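Local coordinates for sensory box/GGDEF domain protein (Colwellia psychrerythraea, PDB 3LYX) that probably senses a signal through its PAS domain, the part crystallised here, and passes it to a GGDEF domain of the kind that makes cyclic di-GMP, at the interface of chains A and B. Numbering follows the deposited sequence. Chains: chain A/B, Sensory box/GGDEF domain protein.

The interface of chains A and B. Residues chain A 11-12, 15-16; chain B 77, 97, 99, 112, 114.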
# COMPACT_ATOMS: atom_id res chain seq x y z
N LYS A 11 -2.85 -7.89 -5.13
CA LYS A 11 -1.45 -8.25 -5.30
C LYS A 11 -0.51 -7.20 -4.73
O LYS A 11 0.57 -7.53 -4.23
CB LYS A 11 -1.13 -8.47 -6.79
CG LYS A 11 0.28 -9.02 -7.05
CD LYS A 11 0.58 -9.06 -8.55
CE LYS A 11 2.06 -9.32 -8.83
NZ LYS A 11 2.49 -10.69 -8.46
N ALA A 12 -0.90 -5.93 -4.80
CA ALA A 12 -0.07 -4.85 -4.28
C ALA A 12 0.24 -5.04 -2.80
O ALA A 12 1.18 -4.44 -2.27
CB ALA A 12 -0.75 -3.50 -4.51
N TYR A 15 3.80 -5.82 -1.73
CA TYR A 15 4.79 -5.04 -2.47
C TYR A 15 4.88 -3.61 -1.94
O TYR A 15 5.93 -2.97 -2.04
CB TYR A 15 4.45 -5.03 -3.97
CG TYR A 15 4.70 -6.35 -4.66
CD1 TYR A 15 6.00 -6.75 -5.01
CD2 TYR A 15 3.65 -7.22 -4.95
CE1 TYR A 15 6.24 -7.98 -5.63
CE2 TYR A 15 3.88 -8.45 -5.56
CZ TYR A 15 5.17 -8.82 -5.90
OH TYR A 15 5.38 -10.04 -6.50
N VAL A 16 3.81 -3.11 -1.34
CA VAL A 16 3.82 -1.75 -0.81
C VAL A 16 4.73 -1.60 0.40
O VAL A 16 5.01 -2.57 1.11
CB VAL A 16 2.40 -1.28 -0.42
CG1 VAL A 16 1.52 -1.23 -1.66
CG2 VAL A 16 1.80 -2.23 0.62
N LYS B 77 11.70 -8.54 -11.83
CA LYS B 77 11.32 -7.33 -11.12
C LYS B 77 12.25 -6.19 -11.50
O LYS B 77 13.37 -6.41 -11.96
CB LYS B 77 11.40 -7.55 -9.61
CG LYS B 77 11.33 -6.26 -8.80
CD LYS B 77 11.51 -6.47 -7.30
CE LYS B 77 10.42 -7.36 -6.72
NZ LYS B 77 10.50 -7.40 -5.23
N MET B 97 9.20 0.72 -8.24
CA MET B 97 9.36 -0.72 -8.41
C MET B 97 8.28 -1.19 -9.39
O MET B 97 7.17 -0.68 -9.39
CB MET B 97 9.18 -1.42 -7.07
CG MET B 97 9.32 -2.93 -7.11
SD MET B 97 8.57 -3.65 -5.64
CE MET B 97 6.88 -3.62 -6.14
N VAL B 99 6.68 -4.91 -11.22
CA VAL B 99 6.67 -6.36 -11.36
C VAL B 99 5.53 -6.71 -12.30
O VAL B 99 4.55 -5.97 -12.40
CB VAL B 99 6.50 -7.10 -10.00
CG1 VAL B 99 7.63 -6.71 -9.06
CG2 VAL B 99 5.14 -6.79 -9.38
N LEU B 112 2.54 -4.06 -12.45
CA LEU B 112 2.16 -3.43 -11.19
C LEU B 112 3.30 -2.49 -10.80
O LEU B 112 4.44 -2.93 -10.67
CB LEU B 112 1.96 -4.49 -10.11
CG LEU B 112 1.61 -4.01 -8.68
CD1 LEU B 112 0.20 -3.45 -8.65
CD2 LEU B 112 1.70 -5.19 -7.72
N ILE B 114 4.78 0.39 -8.05
CA ILE B 114 4.68 0.93 -6.69
C ILE B 114 5.63 2.12 -6.65
O ILE B 114 6.80 2.01 -7.03
CB ILE B 114 5.13 -0.11 -5.61
CG1 ILE B 114 4.17 -1.30 -5.58
CG2 ILE B 114 5.11 0.55 -4.21
CD1 ILE B 114 4.13 -2.08 -6.87
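The end of helix 5-11, the 3-10 turn 12-14 and the loop at A:Tyr15 and A:Val16 from chain A lie on the sheet of chain B. There they meet strands 91-102 and 108-117, with B:Lys77 in the loop just before strand 78-85. A:Tyr15 is the centre of the patch and hides 94 Å² against chain B. Its CG stands anti to the carbonyl carbon (chi1 -72°), and the ring lies over the side chains of the sheet. CG2 of B:Val99 lies 4.0 Å from CZ of A:Tyr15, over one face of the ring and offset toward the rim. CG1 of B:Val99 lies 3.9 Å from CE1 of A:Tyr15. B:Met97 crosses the tyrosine side chain at about a right angle. The bend at its chi3 (80°) brings the terminal methyl CE to 3.4 Å from CD1 of A:Tyr15, and the same methyl also touches CB. CG1 of B:Ile114 lies 4.1 Å from CB of A:Tyr15. On the other flank, CD2 of B:Leu112 is 3.9 Å from ring atom CD2 of A:Tyr15. This methyl also meets CA of A:Ala12, and the small side chain of A:Ala12 probably helps the backbone come this close. The aliphatic stem of A:Lys11 extends past B:Leu112, and its CE reaches CG2 of B:Val99 at 4.0 Å. The packing is mainly apolar, and the lysine amine lies beyond the stem that makes these contacts. An alanine in place of A:Tyr15 would keep CB near B:Met97 and B:Ile114, but the loss of the ring would probably leave a gap over B:Val99 and B:Leu112 and free the methionine methyl to turn. The patch recurs with the chains exchanged about the two-fold axis of the deposited dimer, which may or may not be the biological one. In each half, the N-terminal segment of one PAS domain lies against the beta-sheet of the other.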